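PDB 1YQE: D-aminoacyl-tRNA deacylase from Archaeoglobus fulgidus, which probably hydrolyses D-aminoacyl-tRNAs, and glycyl-tRNA(Ala), to free tRNA and amino acid with the help of zinc, counteracting the toxicity of mischarged tRNA. Local coordinates for residues 25-30 / 173-178; 33-38 / 66-71. All coordinates share one frame; numbering follows the deposited sequence.

Interaction 1 (25-30 / 173-178); sequences LTFADF and VAEAML
Ala174, Glu175 and Leu178 of helix 167-182 receive the ring of Phe27, which projects from the loop between helix 15-24 and strand 31-35, an edge strand of the mixed eight-stranded sheet in this alpha/beta fold. Helix 167-182 packs on helix 15-24, and one aromatic side chain holds the loop to it. At Ala174 the ring arrives edge-on. Phe27 CE1 lies 3.3 Å from Ala174 O, which is near the plane of the ring, and 3.7 Å from Ala174 CB. Ala174 O already accepts the helical bond from Leu178 N, 3.0 Å away, so the aromatic edge comes up to a carbonyl whose helical bond is intact. The methyl of Ala174 also touches Asn23 and Leu24, so one methyl meets both helix 15-24 and the ring.

Glu175 meets the ring with its backbone N, near the ring plane, and with the aliphatic CG, 4.0 Å from Phe27 CZ. Its carboxylate is engaged in salt bridges, OE1 with Arg127 and OE2 with Arg130, which probably also temper the nearby charge of Glu171.

One turn after Ala174, Leu178 gives the largest share of the contact on the helix side. With CG anti to the backbone N (chi1 -175°), its side chain crosses that of Phe27 at a slant, and CD2 bears on CB, CG and CD1 of the phenylalanine. Leu178 also touches Phe46, which meets Phe30 of the same loop edge-to-face. A serine in place of Phe27 would probably open a gap beside Ala174 and take from Leu178 CD2 its contact with the ring, weakening the hold of the loop on the helix. No hydrogen bond joins the two segments, and the closest approach to Leu178 is from Phe27 CD1 to Leu178 CD2, 3.5 Å.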
ATOM      1  N   LEU A  25       1.443   9.165 -17.951  1.00 28.18           N
ATOM      2  CA  LEU A  25       2.230  10.008 -18.843  1.00 27.18           C
ATOM      3  C   LEU A  25       1.424  11.072 -19.586  1.00 29.09           C
ATOM      4  O   LEU A  25       1.993  12.040 -20.085  1.00 28.31           O
ATOM      5  CB  LEU A  25       2.970   9.136 -19.858  1.00 25.11           C
ATOM      6  CG  LEU A  25       4.137   8.308 -19.316  1.00 25.12           C
ATOM      7  CD1 LEU A  25       4.576   7.286 -20.363  1.00 21.00           C
ATOM      8  CD2 LEU A  25       5.284   9.237 -18.935  1.00 22.72           C
ATOM      9  N   THR A  26       0.109  10.898 -19.668  1.00 29.24           N
ATOM     10  CA  THR A  26      -0.726  11.874 -20.362  1.00 30.91           C
ATOM     11  C   THR A  26      -1.261  12.945 -19.418  1.00 30.93           C
ATOM     12  O   THR A  26      -1.848  13.935 -19.858  1.00 31.48           O
ATOM     13  CB  THR A  26      -1.925  11.201 -21.047  1.00 31.46           C
ATOM     14  OG1 THR A  26      -2.771  10.612 -20.054  1.00 32.30           O
ATOM     15  CG2 THR A  26      -1.451  10.124 -22.005  1.00 30.89           C
ATOM     16  N   PHE A  27      -1.040  12.751 -18.122  1.00 29.55           N
ATOM     17  CA  PHE A  27      -1.522  13.687 -17.109  1.00 30.25           C
ATOM     18  C   PHE A  27      -0.668  14.934 -16.935  1.00 30.35           C
ATOM     19  O   PHE A  27      -1.073  15.877 -16.257  1.00 31.09           O
ATOM     20  CB  PHE A  27      -1.649  12.971 -15.764  1.00 30.63           C
ATOM     21  CG  PHE A  27      -2.652  11.847 -15.763  1.00 32.32           C
ATOM     22  CD1 PHE A  27      -2.722  10.967 -14.691  1.00 31.48           C
ATOM     23  CD2 PHE A  27      -3.533  11.676 -16.828  1.00 32.29           C
ATOM     24  CE1 PHE A  27      -3.652   9.935 -14.677  1.00 32.30           C
ATOM     25  CE2 PHE A  27      -4.468  10.645 -16.822  1.00 31.86           C
ATOM     26  CZ  PHE A  27      -4.528   9.775 -15.746  1.00 31.94           C
ATOM     27  N   ALA A  28       0.513  14.943 -17.542  1.00 30.13           N
ATOM     28  CA  ALA A  28       1.409  16.089 -17.437  1.00 31.04           C
ATOM     29  C   ALA A  28       2.451  16.074 -18.551  1.00 31.33           C
ATOM     30  O   ALA A  28       2.571  15.098 -19.289  1.00 30.25           O
ATOM     31  CB  ALA A  28       2.099  16.091 -16.078  1.00 30.16           C
ATOM     32  N   ASP A  29       3.201  17.165 -18.662  1.00 33.45           N
ATOM     33  CA  ASP A  29       4.235  17.286 -19.680  1.00 35.29           C
ATOM     34  C   ASP A  29       5.507  16.639 -19.150  1.00 34.60           C
ATOM     35  O   ASP A  29       6.245  17.246 -18.379  1.00 34.01           O
ATOM     36  CB  ASP A  29       4.487  18.765 -19.992  1.00 38.34           C
ATOM     37  CG  ASP A  29       5.355  18.965 -21.222  1.00 42.71           C
ATOM     38  OD1 ASP A  29       5.709  20.129 -21.513  1.00 46.32           O
ATOM     39  OD2 ASP A  29       5.678  17.967 -21.903  1.00 43.40           O
ATOM     40  N   PHE A  30       5.761  15.402 -19.563  1.00 34.25           N
ATOM     41  CA  PHE A  30       6.942  14.690 -19.094  1.00 35.82           C
ATOM     42  C   PHE A  30       8.127  14.725 -20.046  1.00 36.27           C
ATOM     43  O   PHE A  30       7.976  14.914 -21.249  1.00 35.77           O
ATOM     44  CB  PHE A  30       6.603  13.226 -18.783  1.00 34.48           C
ATOM     45  CG  PHE A  30       5.807  13.036 -17.522  1.00 33.53           C
ATOM     46  CD1 PHE A  30       4.420  13.161 -17.529  1.00 34.12           C
ATOM     47  CD2 PHE A  30       6.449  12.739 -16.322  1.00 31.90           C
ATOM     48  CE1 PHE A  30       3.680  12.991 -16.361  1.00 33.62           C
ATOM     49  CE2 PHE A  30       5.721  12.567 -15.145  1.00 33.39           C
ATOM     50  CZ  PHE A  30       4.331  12.692 -15.165  1.00 33.11           C
ATOM     51  N   VAL A 173      -6.960   3.329 -12.361  1.00 16.51           N
ATOM     52  CA  VAL A 173      -5.948   3.359 -11.312  1.00 17.18           C
ATOM     53  C   VAL A 173      -5.106   4.627 -11.436  1.00 19.13           C
ATOM     54  O   VAL A 173      -4.807   5.285 -10.436  1.00 17.63           O
ATOM     55  CB  VAL A 173      -5.002   2.139 -11.399  1.00 17.76           C
ATOM     56  CG1 VAL A 173      -3.764   2.370 -10.513  1.00 16.52           C
ATOM     57  CG2 VAL A 173      -5.733   0.885 -10.957  1.00 16.85           C
ATOM     58  N   ALA A 174      -4.727   4.962 -12.667  1.00 18.27           N
ATOM     59  CA  ALA A 174      -3.916   6.150 -12.914  1.00 19.58           C
ATOM     60  C   ALA A 174      -4.634   7.408 -12.441  1.00 19.00           C
ATOM     61  O   ALA A 174      -4.020   8.282 -11.833  1.00 19.81           O
ATOM     62  CB  ALA A 174      -3.578   6.264 -14.396  1.00 20.45           C
ATOM     63  N   GLU A 175      -5.930   7.502 -12.717  1.00 19.29           N
ATOM     64  CA  GLU A 175      -6.702   8.668 -12.296  1.00 19.35           C
ATOM     65  C   GLU A 175      -6.776   8.746 -10.778  1.00 19.10           C
ATOM     66  O   GLU A 175      -6.649   9.827 -10.201  1.00 19.08           O
ATOM     67  CB  GLU A 175      -8.123   8.622 -12.862  1.00 21.94           C
ATOM     68  CG  GLU A 175      -8.242   9.085 -14.304  1.00 23.18           C
ATOM     69  CD  GLU A 175      -9.686   9.197 -14.757  1.00 24.60           C
ATOM     70  OE1 GLU A 175     -10.527   9.665 -13.961  1.00 25.70           O
ATOM     71  OE2 GLU A 175      -9.980   8.832 -15.913  1.00 26.62           O
ATOM     72  N   ALA A 176      -6.991   7.603 -10.134  1.00 16.11           N
ATOM     73  CA  ALA A 176      -7.073   7.576  -8.681  1.00 16.54           C
ATOM     74  C   ALA A 176      -5.726   7.990  -8.097  1.00 15.49           C
ATOM     75  O   ALA A 176      -5.678   8.708  -7.102  1.00 15.97           O
ATOM     76  CB  ALA A 176      -7.476   6.185  -8.193  1.00 15.99           C
ATOM     77  N   MET A 177      -4.636   7.552  -8.724  1.00 13.90           N
ATOM     78  CA  MET A 177      -3.306   7.921  -8.254  1.00 16.53           C
ATOM     79  C   MET A 177      -3.088   9.426  -8.371  1.00 17.55           C
ATOM     80  O   MET A 177      -2.546  10.050  -7.461  1.00 17.25           O
ATOM     81  CB  MET A 177      -2.217   7.214  -9.058  1.00 16.54           C
ATOM     82  CG  MET A 177      -2.075   5.731  -8.802  1.00 19.46           C
ATOM     83  SD  MET A 177      -0.651   5.098  -9.725  1.00 23.11           S
ATOM     84  CE  MET A 177       0.537   4.927  -8.441  1.00 25.83           C
ATOM     85  N   LEU A 178      -3.496  10.009  -9.494  1.00 16.42           N
ATOM     86  CA  LEU A 178      -3.316  11.443  -9.679  1.00 18.16           C
ATOM     87  C   LEU A 178      -4.069  12.214  -8.599  1.00 17.23           C
ATOM     88  O   LEU A 178      -3.560  13.202  -8.080  1.00 16.55           O
ATOM     89  CB  LEU A 178      -3.792  11.880 -11.069  1.00 19.00           C
ATOM     90  CG  LEU A 178      -3.541  13.351 -11.427  1.00 21.78           C
ATOM     91  CD1 LEU A 178      -2.063  13.688 -11.261  1.00 20.82           C
ATOM     92  CD2 LEU A 178      -3.986  13.611 -12.860  1.00 24.60           C
TER

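Interaction 2 (33-38 / 66-71); sequences KDVGEF and AKYIDF
Tyr68 lays one face of its ring against Val35, and these two residues have the most surface buried here. Val35 CG2 stands 3.5 Å from the centroid of the Tyr68 ring, 18° off the normal, a CH-pi contact displaced toward Tyr68 CG, from which the methyl is 3.4 Å. A chi1 of -61°, with CG1 anti to the carbonyl carbon, puts CG2 over the ring. The opposite face lies against CG of Lys67, sandwiching the phenol between two aliphatic groups. Val35 opens a type II' beta turn that ends at Phe38 and forms a beta hairpin between strands 31-35 and 38-42, at the edge of the mixed sheet. Phe38 N donates to Val35 O, and a weak bond returns from Val35 N to Phe38 O. Gly36 has a positive phi (51°), which favours glycine, and its CA is 3.5 Å from Tyr68 OH, where a beta carbon would probably clash. A water bridges turn and phenol, accepting from Glu37 N at 2.8 Å and lying 3.0 Å from Tyr68 OH. Phe38 presents its ring edge, with CD1 4.1 Å from Tyr68 CE1, and packs on Ile61 and Leu65.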
ATOM      1  N   LYS A  33      14.388  10.652 -19.165  1.00 42.18           N
ATOM      2  CA  LYS A  33      15.829  10.699 -18.961  1.00 42.50           C
ATOM      3  C   LYS A  33      16.270   9.331 -18.474  1.00 42.66           C
ATOM      4  O   LYS A  33      15.664   8.763 -17.568  1.00 41.43           O
ATOM      5  CB  LYS A  33      16.206  11.747 -17.912  1.00 42.16           C
ATOM      6  CG  LYS A  33      16.032  13.186 -18.358  1.00 44.57           C
ATOM      7  CD  LYS A  33      16.593  14.137 -17.309  1.00 44.69           C
ATOM      8  CE  LYS A  33      16.495  15.587 -17.754  1.00 44.51           C
ATOM      9  NZ  LYS A  33      17.107  16.503 -16.752  1.00 43.98           N
ATOM     10  N   ASP A  34      17.321   8.798 -19.082  1.00 43.89           N
ATOM     11  CA  ASP A  34      17.830   7.495 -18.689  1.00 44.20           C
ATOM     12  C   ASP A  34      19.130   7.651 -17.919  1.00 43.87           C
ATOM     13  O   ASP A  34      20.179   7.905 -18.504  1.00 45.15           O
ATOM     14  CB  ASP A  34      18.059   6.618 -19.921  1.00 45.20           C
ATOM     15  CG  ASP A  34      16.772   6.288 -20.649  1.00 47.62           C
ATOM     16  OD1 ASP A  34      16.832   5.579 -21.675  1.00 49.50           O
ATOM     17  OD2 ASP A  34      15.696   6.737 -20.197  1.00 49.07           O
ATOM     18  N   VAL A  35      19.047   7.521 -16.600  1.00 43.13           N
ATOM     19  CA  VAL A  35      20.218   7.625 -15.742  1.00 42.88           C
ATOM     20  C   VAL A  35      20.374   6.299 -15.020  1.00 42.80           C
ATOM     21  O   VAL A  35      19.383   5.669 -14.644  1.00 43.28           O
ATOM     22  CB  VAL A  35      20.066   8.745 -14.693  1.00 43.45           C
ATOM     23  CG1 VAL A  35      19.894  10.086 -15.385  1.00 43.67           C
ATOM     24  CG2 VAL A  35      18.881   8.454 -13.789  1.00 44.39           C
ATOM     25  N   GLY A  36      21.618   5.873 -14.831  1.00 42.03           N
ATOM     26  CA  GLY A  36      21.859   4.611 -14.160  1.00 41.01           C
ATOM     27  C   GLY A  36      21.048   3.492 -14.784  1.00 40.51           C
ATOM     28  O   GLY A  36      20.917   3.409 -16.005  1.00 40.55           O
ATOM     29  N   GLU A  37      20.488   2.637 -13.938  1.00 39.77           N
ATOM     30  CA  GLU A  37      19.690   1.506 -14.395  1.00 39.25           C
ATOM     31  C   GLU A  37      18.221   1.855 -14.620  1.00 37.72           C
ATOM     32  O   GLU A  37      17.426   0.981 -14.967  1.00 38.05           O
ATOM     33  CB  GLU A  37      19.779   0.374 -13.370  1.00 41.22           C
ATOM     34  CG  GLU A  37      19.414   0.813 -11.954  1.00 43.47           C
ATOM     35  CD  GLU A  37      19.328  -0.344 -10.976  1.00 45.22           C
ATOM     36  OE1 GLU A  37      18.458  -1.220 -11.168  1.00 46.81           O
ATOM     37  OE2 GLU A  37      20.128  -0.378 -10.016  1.00 44.57           O
ATOM     38  N   PHE A  38      17.859   3.123 -14.445  1.00 35.61           N
ATOM     39  CA  PHE A  38      16.463   3.524 -14.599  1.00 34.82           C
ATOM     40  C   PHE A  38      16.115   4.427 -15.774  1.00 33.40           C
ATOM     41  O   PHE A  38      16.977   5.029 -16.418  1.00 31.25           O
ATOM     42  CB  PHE A  38      15.967   4.226 -13.328  1.00 35.19           C
ATOM     43  CG  PHE A  38      16.348   3.532 -12.055  1.00 36.14           C
ATOM     44  CD1 PHE A  38      17.503   3.896 -11.369  1.00 36.30           C
ATOM     45  CD2 PHE A  38      15.550   2.517 -11.535  1.00 35.71           C
ATOM     46  CE1 PHE A  38      17.858   3.261 -10.180  1.00 36.21           C
ATOM     47  CE2 PHE A  38      15.897   1.876 -10.348  1.00 35.86           C
ATOM     48  CZ  PHE A  38      17.053   2.250  -9.669  1.00 35.35           C
ATOM     49  N   ALA A  66      16.956   7.853  -5.240  1.00 19.35           N
ATOM     50  CA  ALA A  66      17.179   9.134  -4.569  1.00 20.89           C
ATOM     51  C   ALA A  66      18.498   9.798  -4.957  1.00 22.63           C
ATOM     52  O   ALA A  66      18.774  10.930  -4.561  1.00 23.18           O
ATOM     53  CB  ALA A  66      17.111   8.954  -3.065  1.00 19.93           C
ATOM     54  N   LYS A  67      19.316   9.090  -5.723  1.00 22.41           N
ATOM     55  CA  LYS A  67      20.584   9.642  -6.167  1.00 23.48           C
ATOM     56  C   LYS A  67      20.335  10.614  -7.318  1.00 23.15           C
ATOM     57  O   LYS A  67      21.090  11.565  -7.515  1.00 22.15           O
ATOM     58  CB  LYS A  67      21.510   8.516  -6.635  1.00 25.35           C
ATOM     59  CG  LYS A  67      22.814   8.985  -7.264  1.00 26.88           C
ATOM     60  CD  LYS A  67      23.627   7.800  -7.771  1.00 29.96           C
ATOM     61  CE  LYS A  67      24.810   8.245  -8.620  1.00 30.74           C
ATOM     62  NZ  LYS A  67      25.545   7.068  -9.187  1.00 31.44           N
ATOM     63  N   TYR A  68      19.258  10.382  -8.062  1.00 22.71           N
ATOM     64  CA  TYR A  68      18.941  11.211  -9.214  1.00 25.07           C
ATOM     65  C   TYR A  68      17.796  12.204  -9.029  1.00 24.74           C
ATOM     66  O   TYR A  68      17.714  13.197  -9.759  1.00 23.85           O
ATOM     67  CB  TYR A  68      18.651  10.313 -10.416  1.00 24.93           C
ATOM     68  CG  TYR A  68      19.644   9.185 -10.567  1.00 27.01           C
ATOM     69  CD1 TYR A  68      19.315   7.882 -10.186  1.00 27.07           C
ATOM     70  CD2 TYR A  68      20.915   9.417 -11.091  1.00 28.84           C
ATOM     71  CE1 TYR A  68      20.229   6.837 -10.328  1.00 28.90           C
ATOM     72  CE2 TYR A  68      21.836   8.382 -11.234  1.00 29.42           C
ATOM     73  CZ  TYR A  68      21.488   7.095 -10.853  1.00 29.70           C
ATOM     74  OH  TYR A  68      22.393   6.068 -11.009  1.00 29.65           O
ATOM     75  N   ILE A  69      16.913  11.936  -8.070  1.00 23.34           N
ATOM     76  CA  ILE A  69      15.784  12.829  -7.806  1.00 22.84           C
ATOM     77  C   ILE A  69      15.323  12.798  -6.361  1.00 21.47           C
ATOM     78  O   ILE A  69      15.541  11.823  -5.646  1.00 20.43           O
ATOM     79  CB  ILE A  69      14.553  12.484  -8.679  1.00 22.99           C
ATOM     80  CG1 ILE A  69      14.304  10.972  -8.656  1.00 19.21           C
ATOM     81  CG2 ILE A  69      14.750  13.010 -10.088  1.00 25.14           C
ATOM     82  CD1 ILE A  69      12.963  10.563  -9.254  1.00 20.11           C
ATOM     83  N   ASP A  70      14.679  13.881  -5.942  1.00 21.71           N
ATOM     84  CA  ASP A  70      14.143  13.997  -4.591  1.00 21.04           C
ATOM     85  C   ASP A  70      12.654  13.686  -4.635  1.00 21.35           C
ATOM     86  O   ASP A  70      11.927  14.202  -5.490  1.00 20.14           O
ATOM     87  CB  ASP A  70      14.320  15.415  -4.059  1.00 20.56           C
ATOM     88  CG  ASP A  70      15.727  15.700  -3.602  1.00 22.36           C
ATOM     89  OD1 ASP A  70      16.636  14.888  -3.876  1.00 20.25           O
ATOM     90  OD2 ASP A  70      15.915  16.756  -2.968  1.00 24.28           O
ATOM     91  N   PHE A  71      12.203  12.843  -3.716  1.00 20.07           N
ATOM     92  CA  PHE A  71      10.793  12.480  -3.641  1.00 19.61           C
ATOM     93  C   PHE A  71      10.452  12.102  -2.203  1.00 19.98           C
ATOM     94  O   PHE A  71      11.273  11.521  -1.496  1.00 20.13           O
ATOM     95  CB  PHE A  71      10.490  11.335  -4.619  1.00 18.79           C
ATOM     96  CG  PHE A  71      11.423  10.164  -4.498  1.00 18.01           C
ATOM     97  CD1 PHE A  71      11.133   9.114  -3.628  1.00 18.10           C
ATOM     98  CD2 PHE A  71      12.593  10.114  -5.249  1.00 16.93           C
ATOM     99  CE1 PHE A  71      11.997   8.026  -3.510  1.00 17.20           C
ATOM    100  CE2 PHE A  71      13.466   9.032  -5.139  1.00 19.24           C
ATOM    101  CZ  PHE A  71      13.163   7.983  -4.265  1.00 16.77           C
TER
HETATM  102  O   HOH W   1      21.531   3.249 -11.436  1.00 38.23           O

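In the fold
Both contacts tie the region around strand 31-35 to parts farther along the chain, and both centre on one large aromatic side chain. Interaction 1 holds the loop before that strand to helix 167-182; interaction 2 holds the turn after it to the loop that follows helix 61-65. Each is partly buried and peripheral, with centres about 18 and 22 Å from the centre of the chain. Neither has a direct hydrogen bond across its segments. In interaction 1 the edge of a ring meets helix backbone while a leucine touches the ring obliquely, whereas interaction 2 uses a ring face and adds a water bridge at its more exposed end.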